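PDB 6NZS: dextranase from Pseudarthrobacter oxydans, which probably catalyses the endohydrolysis of (1->6)-alpha-D-glucosidic linkages in dextran as a family 49 glycoside hydrolase. Local coordinates for residues K441-N446 against A488-A493; G411-W416 against T447-S452; L269-S274 against A319-E324. All blocks are in the same frame, centred on the assembly; numbering follows the deposited sequence.

Interaction 1 of 3, residues K441-N446 against A488-A493; sequences KDVKYN and AIRVYA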
# COMPACT_ATOMS: atom_id res chain seq x y z
N LYS A 441 2.45 17.34 -14.17
CA LYS A 441 2.12 18.65 -14.72
C LYS A 441 0.96 18.54 -15.70
O LYS A 441 0.06 19.40 -15.71
CB LYS A 441 3.37 19.19 -15.41
CG LYS A 441 3.22 20.44 -16.26
CD LYS A 441 4.57 20.75 -16.90
CE LYS A 441 4.49 21.75 -18.04
NZ LYS A 441 5.83 22.03 -18.62
N ASP A 442 0.95 17.51 -16.53
CA ASP A 442 -0.16 17.32 -17.45
C ASP A 442 -1.31 16.64 -16.73
O ASP A 442 -1.15 16.08 -15.63
CB ASP A 442 0.27 16.53 -18.70
CG ASP A 442 0.90 15.18 -18.39
OD1 ASP A 442 1.56 15.03 -17.35
OD2 ASP A 442 0.75 14.24 -19.21
N VAL A 443 -2.50 16.69 -17.34
CA VAL A 443 -3.71 16.13 -16.73
C VAL A 443 -3.79 14.66 -17.14
O VAL A 443 -4.32 14.32 -18.20
CB VAL A 443 -4.96 16.93 -17.11
CG1 VAL A 443 -6.22 16.28 -16.54
CG2 VAL A 443 -4.84 18.39 -16.65
N LYS A 444 -3.26 13.79 -16.29
CA LYS A 444 -3.26 12.35 -16.56
C LYS A 444 -4.59 11.71 -16.19
O LYS A 444 -5.32 12.20 -15.33
CB LYS A 444 -2.15 11.66 -15.76
CG LYS A 444 -0.76 12.17 -16.06
CD LYS A 444 -0.01 11.21 -16.93
CE LYS A 444 1.43 11.62 -17.10
NZ LYS A 444 1.78 11.58 -18.55
N TYR A 445 -4.90 10.61 -16.87
CA TYR A 445 -6.18 9.94 -16.64
C TYR A 445 -6.18 9.06 -15.40
O TYR A 445 -7.26 8.75 -14.88
CB TYR A 445 -6.56 9.04 -17.83
CG TYR A 445 -6.69 9.74 -19.16
CD1 TYR A 445 -7.89 10.33 -19.55
CD2 TYR A 445 -5.61 9.79 -20.04
CE1 TYR A 445 -8.01 10.96 -20.79
CE2 TYR A 445 -5.72 10.43 -21.28
CZ TYR A 445 -6.92 11.01 -21.64
OH TYR A 445 -7.03 11.63 -22.87
N ASN A 446 -5.01 8.64 -14.91
CA ASN A 446 -4.90 7.68 -13.82
C ASN A 446 -4.14 8.30 -12.65
O ASN A 446 -3.00 7.92 -12.37
CB ASN A 446 -4.24 6.35 -14.30
CG ASN A 446 -2.81 6.54 -14.79
OD1 ASN A 446 -2.49 7.52 -15.47
ND2 ASN A 446 -1.94 5.59 -14.44
N ALA A 488 -8.33 15.67 -6.33
CA ALA A 488 -9.25 14.87 -5.52
C ALA A 488 -9.78 13.65 -6.27
O ALA A 488 -9.66 12.52 -5.79
CB ALA A 488 -10.41 15.73 -5.03
N ILE A 489 -10.39 13.85 -7.44
CA ILE A 489 -11.13 12.76 -8.08
C ILE A 489 -11.19 12.97 -9.59
O ILE A 489 -11.53 14.06 -10.07
CB ILE A 489 -12.54 12.60 -7.46
CG1 ILE A 489 -13.28 11.44 -8.10
CG2 ILE A 489 -13.34 13.89 -7.57
CD1 ILE A 489 -14.47 10.95 -7.26
N ARG A 490 -10.89 11.91 -10.35
CA ARG A 490 -11.09 11.93 -11.79
C ARG A 490 -11.82 10.65 -12.18
O ARG A 490 -11.27 9.56 -12.04
CB ARG A 490 -9.77 12.07 -12.56
CG ARG A 490 -9.27 13.50 -12.59
CD ARG A 490 -7.90 13.66 -13.22
NE ARG A 490 -7.39 14.97 -12.87
CZ ARG A 490 -6.13 15.38 -13.02
NH1 ARG A 490 -5.23 14.58 -13.57
NH2 ARG A 490 -5.79 16.59 -12.61
N VAL A 491 -13.04 10.80 -12.67
CA VAL A 491 -13.85 9.67 -13.09
C VAL A 491 -14.04 9.77 -14.60
O VAL A 491 -14.79 10.63 -15.08
CB VAL A 491 -15.20 9.64 -12.36
CG1 VAL A 491 -16.09 8.52 -12.90
CG2 VAL A 491 -14.98 9.47 -10.86
N TYR A 492 -13.36 8.91 -15.34
CA TYR A 492 -13.65 8.69 -16.76
C TYR A 492 -14.54 7.45 -16.80
O TYR A 492 -14.05 6.32 -16.70
CB TYR A 492 -12.36 8.56 -17.56
CG TYR A 492 -11.47 9.75 -17.28
CD1 TYR A 492 -11.72 10.98 -17.87
CD2 TYR A 492 -10.43 9.66 -16.36
CE1 TYR A 492 -10.93 12.09 -17.57
CE2 TYR A 492 -9.65 10.74 -16.06
CZ TYR A 492 -9.89 11.95 -16.67
OH TYR A 492 -9.11 13.03 -16.34
N ALA A 493 -15.85 7.67 -16.87
CA ALA A 493 -16.81 6.59 -16.65
C ALA A 493 -16.84 5.65 -17.84
O ALA A 493 -17.21 6.05 -18.95
CB ALA A 493 -18.20 7.15 -16.38
O HOH W 1 -2.48 15.17 -13.52
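Arg490 and Tyr492, two apart on strand 489-493, both reach the loop residues Val443 to Tyr445 from the same starting torsion: in each, CG stands anti to the carbonyl carbon and beside the backbone N (chi1 -79° in Arg490). From CG to NE the arginine chain runs extended, which carries its guanidinium out to the loop backbone. There Arg490 NH1 donates to Lys444 O at 3.0 Å, meeting a lone pair in the carbonyl plane, with an N-H...O angle of 147°. A second bond from NH1 goes to a water in the guanidinium plane at 2.8 Å, which in turn donates to Asp442 O and accepts from Lys444 N. Val443 lays CG1 over the centre of one guanidinium face, 3.6 Å from Arg490 CZ. The strand belongs to the parallel beta-helix of this pectate-lyase-like domain, and segment 441-446 is a loop on the way to the neighbouring strand 450-452, folded back over the outward-reaching side chains. Arg490 NE and NH2 find carbonyls in the next coil, Val519 O and Ser517 O, so backbone oxygens on several sides fix the rotation of the cation. Beside it, Tyr445 and Tyr492 form a T-shaped pair, ring centroids 5.2 Å apart and planes at 71°: the edge of Tyr445 brings CD1 over the centre of the Tyr492 face, 3.9 Å from its CZ. Tyr445 O also lies 3.3 Å from Tyr492 CE2, while the hydroxyl of Tyr492 is hydrogen-bonded to His521 ND1. Within the loop, Lys444 NZ forms a salt bridge at 2.9 Å with the syn lone pair of Asp442 OD2.

Interaction 2 of 3, residues G411-W416 against T447-S452; sequences GPVIQW and TCILNS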
# COMPACT_ATOMS: atom_id res chain seq x y z
N GLY A 411 0.04 6.55 -10.56
CA GLY A 411 -1.30 6.04 -10.34
C GLY A 411 -2.03 6.79 -9.25
O GLY A 411 -1.46 7.62 -8.53
N PRO A 412 -3.32 6.52 -9.11
CA PRO A 412 -4.13 7.14 -8.05
C PRO A 412 -3.99 6.34 -6.76
O PRO A 412 -3.23 5.37 -6.68
CB PRO A 412 -5.54 6.96 -8.60
CG PRO A 412 -5.47 5.62 -9.26
CD PRO A 412 -4.11 5.59 -9.92
N VAL A 413 -4.73 6.76 -5.74
CA VAL A 413 -4.87 5.94 -4.54
C VAL A 413 -5.92 4.85 -4.74
O VAL A 413 -5.60 3.65 -4.72
CB VAL A 413 -5.13 6.81 -3.30
CG1 VAL A 413 -5.28 5.94 -2.06
CG2 VAL A 413 -3.99 7.82 -3.10
N ILE A 414 -7.17 5.24 -4.99
CA ILE A 414 -8.28 4.32 -5.21
C ILE A 414 -8.59 4.27 -6.71
O ILE A 414 -8.71 5.31 -7.36
CB ILE A 414 -9.51 4.80 -4.42
CG1 ILE A 414 -9.30 4.57 -2.93
CG2 ILE A 414 -10.78 4.12 -4.92
CD1 ILE A 414 -10.08 5.54 -2.03
N GLN A 415 -8.76 3.06 -7.25
CA GLN A 415 -9.00 2.85 -8.68
C GLN A 415 -10.20 1.93 -8.88
O GLN A 415 -10.27 0.86 -8.26
CB GLN A 415 -7.78 2.17 -9.30
CG GLN A 415 -7.90 1.85 -10.79
CD GLN A 415 -7.99 3.11 -11.62
OE1 GLN A 415 -9.04 3.46 -12.14
NE2 GLN A 415 -6.87 3.83 -11.72
N TRP A 416 -11.13 2.32 -9.76
CA TRP A 416 -12.16 1.39 -10.22
C TRP A 416 -12.35 1.39 -11.73
O TRP A 416 -13.27 0.73 -12.23
CB TRP A 416 -13.50 1.56 -9.48
CG TRP A 416 -14.27 2.82 -9.78
CD1 TRP A 416 -15.13 3.04 -10.83
CD2 TRP A 416 -14.29 4.02 -9.00
NE1 TRP A 416 -15.66 4.30 -10.75
CE2 TRP A 416 -15.16 4.93 -9.63
CE3 TRP A 416 -13.66 4.41 -7.81
CZ2 TRP A 416 -15.42 6.20 -9.13
CZ3 TRP A 416 -13.90 5.69 -7.31
CH2 TRP A 416 -14.77 6.57 -7.97
N THR A 447 -4.77 9.24 -11.97
CA THR A 447 -4.16 9.89 -10.82
C THR A 447 -5.28 10.39 -9.92
O THR A 447 -6.45 10.07 -10.15
CB THR A 447 -3.14 10.95 -11.27
OG1 THR A 447 -2.41 11.46 -10.13
CG2 THR A 447 -3.83 12.10 -11.98
N CYS A 448 -4.91 11.17 -8.89
CA CYS A 448 -5.78 11.72 -7.86
C CYS A 448 -6.05 10.73 -6.74
O CYS A 448 -5.69 9.55 -6.84
CB CYS A 448 -7.12 12.25 -8.41
SG CYS A 448 -7.00 13.35 -9.83
N ILE A 449 -6.72 11.19 -5.68
CA ILE A 449 -7.05 10.30 -4.58
C ILE A 449 -8.02 9.21 -5.03
O ILE A 449 -7.84 8.03 -4.71
CB ILE A 449 -7.59 11.11 -3.39
CG1 ILE A 449 -6.57 12.18 -2.94
CG2 ILE A 449 -7.96 10.18 -2.24
CD1 ILE A 449 -5.24 11.61 -2.43
N LEU A 450 -9.07 9.58 -5.77
CA LEU A 450 -10.06 8.64 -6.29
C LEU A 450 -10.09 8.71 -7.82
O LEU A 450 -10.02 9.80 -8.40
CB LEU A 450 -11.45 8.93 -5.72
CG LEU A 450 -11.55 8.85 -4.20
CD1 LEU A 450 -11.72 10.24 -3.58
CD2 LEU A 450 -12.71 7.93 -3.80
N ASN A 451 -10.23 7.56 -8.47
CA ASN A 451 -10.03 7.51 -9.92
C ASN A 451 -10.79 6.36 -10.55
O ASN A 451 -10.79 5.25 -10.02
CB ASN A 451 -8.53 7.36 -10.19
CG ASN A 451 -8.14 7.41 -11.66
OD1 ASN A 451 -7.28 6.63 -12.07
ND2 ASN A 451 -8.71 8.33 -12.43
N SER A 452 -11.44 6.65 -11.67
CA SER A 452 -11.78 5.66 -12.70
C SER A 452 -10.96 6.05 -13.92
O SER A 452 -11.33 6.96 -14.67
CB SER A 452 -13.27 5.67 -13.02
OG SER A 452 -13.51 4.90 -14.20
O HOH W 2 -0.30 9.77 -9.85
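Asn451 gives up the most surface in this contact, meeting Pro412, Gln415 and Trp416 along a parallel strand pair of the beta-helix. Its CG is anti to the backbone N (chi1 -176°), and the side chain lies beside that of Gln415, pointing the same way, with the two amide planes 70° apart. Gln415 NE2 donates to Asn451 OD1 at 2.9 Å, tilted from the carbonyl plane, and also bonds to Asp389 OD1, while Gln415 OE1 accepts from the backbone N of Gly417 and Ser453. Pro412 crosses the asparagine at about a right angle, its CB 3.4 Å from Asn451 CB. Trp416 N donates to Asn451 O at 3.0 Å, and the indole folds back over the same carbonyl: Asn451 O and Ser452 CB both lie over one ring face, toward its rim. Ser452 CB makes a CH-pi contact, 3.9 Å from the centroid of the five-membered ring and 25° off its normal. Ile449, next in buried area, accepts from Ile414 N through its O at 2.9 Å and sets CD1 beside Val413 CG2 at 4.0 Å. On the face carrying Ile414 and Leu450, the CD1 of the one and CD2 of the other meet side by side at 4.0 Å. Cys448, whose O accepts from Val413 N, ties this coil to the next through its disulfide with Cys487. Asn451 ND2 is satisfied in turn by Tyr445 O and Arg490 O. On the face of Gln415 and Asn451 one buried amide thus bonds to the other, whereas the face of Ile414 and Leu450 joins the coils by apolar packing.

Interaction 3 of 3, residues L269-S274 against A319-E324; sequences LHDNQS and ASADAE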
# COMPACT_ATOMS: atom_id res chain seq x y z
N LEU A 269 -0.58 -22.62 -7.30
CA LEU A 269 -0.93 -22.91 -8.68
C LEU A 269 -2.26 -23.62 -8.79
O LEU A 269 -3.01 -23.41 -9.75
CB LEU A 269 0.17 -23.77 -9.30
CG LEU A 269 -0.06 -24.36 -10.69
CD1 LEU A 269 0.24 -23.32 -11.74
CD2 LEU A 269 0.81 -25.59 -10.88
N HIS A 270 -2.59 -24.46 -7.81
CA HIS A 270 -3.77 -25.31 -7.86
C HIS A 270 -4.93 -24.67 -7.11
O HIS A 270 -4.75 -23.82 -6.23
CB HIS A 270 -3.43 -26.68 -7.29
CG HIS A 270 -2.24 -27.31 -7.95
ND1 HIS A 270 -2.33 -27.99 -9.15
CD2 HIS A 270 -0.93 -27.34 -7.60
CE1 HIS A 270 -1.13 -28.41 -9.50
NE2 HIS A 270 -0.27 -28.03 -8.58
N ASP A 271 -6.15 -25.07 -7.50
CA ASP A 271 -7.38 -24.46 -7.01
C ASP A 271 -8.23 -25.43 -6.20
O ASP A 271 -9.44 -25.22 -6.07
CB ASP A 271 -8.19 -23.83 -8.15
CG ASP A 271 -8.61 -24.84 -9.21
OD1 ASP A 271 -8.34 -26.05 -9.05
OD2 ASP A 271 -9.22 -24.42 -10.22
N ASN A 272 -7.62 -26.46 -5.62
CA ASN A 272 -8.36 -27.57 -5.02
C ASN A 272 -8.71 -27.38 -3.55
O ASN A 272 -9.53 -28.14 -3.03
CB ASN A 272 -7.56 -28.87 -5.18
CG ASN A 272 -6.18 -28.77 -4.59
OD1 ASN A 272 -5.32 -28.08 -5.12
ND2 ASN A 272 -5.96 -29.44 -3.46
N GLN A 273 -8.11 -26.41 -2.86
CA GLN A 273 -8.38 -26.22 -1.43
C GLN A 273 -9.61 -25.35 -1.22
O GLN A 273 -9.84 -24.39 -1.96
CB GLN A 273 -7.19 -25.56 -0.72
CG GLN A 273 -5.89 -26.37 -0.74
CD GLN A 273 -5.94 -27.62 0.12
OE1 GLN A 273 -6.80 -27.76 0.99
NE2 GLN A 273 -5.01 -28.53 -0.12
N SER A 274 -10.41 -25.70 -0.21
CA SER A 274 -11.52 -24.83 0.17
C SER A 274 -11.06 -23.64 0.99
O SER A 274 -11.72 -22.59 0.97
CB SER A 274 -12.60 -25.62 0.92
OG SER A 274 -12.12 -26.05 2.18
N ALA A 319 -5.26 -19.37 -7.45
CA ALA A 319 -6.19 -19.83 -8.47
C ALA A 319 -7.52 -20.14 -7.81
O ALA A 319 -7.56 -20.81 -6.77
CB ALA A 319 -5.65 -21.08 -9.16
N SER A 320 -8.61 -19.63 -8.39
CA SER A 320 -9.95 -19.80 -7.84
C SER A 320 -10.74 -20.76 -8.73
O SER A 320 -10.93 -20.49 -9.92
CB SER A 320 -10.68 -18.46 -7.74
OG SER A 320 -12.01 -18.65 -7.26
N ALA A 321 -11.20 -21.86 -8.14
CA ALA A 321 -12.10 -22.78 -8.82
C ALA A 321 -13.51 -22.21 -8.81
O ALA A 321 -13.80 -21.22 -8.14
CB ALA A 321 -12.09 -24.14 -8.12
N ASP A 322 -14.41 -22.84 -9.57
CA ASP A 322 -15.81 -22.43 -9.48
C ASP A 322 -16.34 -22.58 -8.06
O ASP A 322 -17.15 -21.77 -7.60
CB ASP A 322 -16.66 -23.23 -10.46
CG ASP A 322 -16.61 -22.67 -11.86
OD1 ASP A 322 -16.29 -21.47 -12.02
OD2 ASP A 322 -16.90 -23.42 -12.81
N ALA A 323 -15.89 -23.61 -7.34
CA ALA A 323 -16.34 -23.83 -5.98
C ALA A 323 -15.98 -22.65 -5.09
O ALA A 323 -14.99 -21.94 -5.32
CB ALA A 323 -15.69 -25.10 -5.41
N GLU A 324 -16.81 -22.43 -4.07
CA GLU A 324 -16.57 -21.37 -3.09
C GLU A 324 -15.31 -21.67 -2.30
O GLU A 324 -15.12 -22.79 -1.80
CB GLU A 324 -17.77 -21.28 -2.14
CG GLU A 324 -17.57 -20.32 -0.97
CD GLU A 324 -18.73 -20.36 0.02
OE1 GLU A 324 -18.53 -20.85 1.15
OE2 GLU A 324 -19.84 -19.90 -0.33
O HOH W 3 -5.04 -21.14 -5.26
O HOH W 4 -8.92 -22.02 -11.43
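Neighbouring coils of the right-handed parallel beta-helix turn a corner together where Asp271, just past strand 266-268, rests on Ala319, at the end of strand 316-320, and Ala321 just beyond it. The packing is made by small groups. Asp271 CB sits 3.4 Å from Ala319 O, and Ala319 CB reaches back to Leu269 O at 3.6 Å, so each coil offers a methylene or methyl to a carbonyl of the other. Asp271 CG lies between the backbone N and the carbonyl carbon (chi1 60°), a setting that places CG against Ala321, whose CB is 3.6 Å from Asp271 OD2. The same methyl is 3.5 Å from Asp271 O and is thus flanked by the backbone and side-chain oxygens of one residue. The polar links across the contact run through water. One water donates to Asp271 OD2 at 2.7 Å and to Ser320 O at 2.9 Å, bridging the carboxylate to the backbone of the second coil. Another accepts from Ala319 N at 2.8 Å and donates to His270 O, joining the two backbones where the coils turn. Such mediation suits a corner on the protein surface: the CA atoms of Asp271 and Ala319 are still 5.0 Å apart, yet the backbones there are linked through water. Past the corner, Gln325 holds both turns, its amide group bonding to Gln273 O and to Ala321 N, and Ser274 bonds through its backbone to Lys326. There the two coils pair as the parallel strands 275-279 and 325-335, while Ser320 is bonded on its far flank to Tyr345 and Asn347, at and just past the end of strand 342-346.

Interactions 1 and 2 share one parallel sheet of the beta-helix: strands 450-452 and 489-493 are neighbours in it, their segments alternate along the chain, and the side-chain amide of Asn451 connects the two contacts. Interaction 2 is wholly buried and rests on direct backbone bonds, an amide pair and apolar packing. Interaction 1 is partly buried, with a cation and an aromatic pair gripping a loop. Interaction 3 lies on the surface, its centre about 37 Å from that of interaction 1 and about 30 Å from that of interaction 2, at a corner between earlier coils, where methyl packing and bridging waters replace direct bonds.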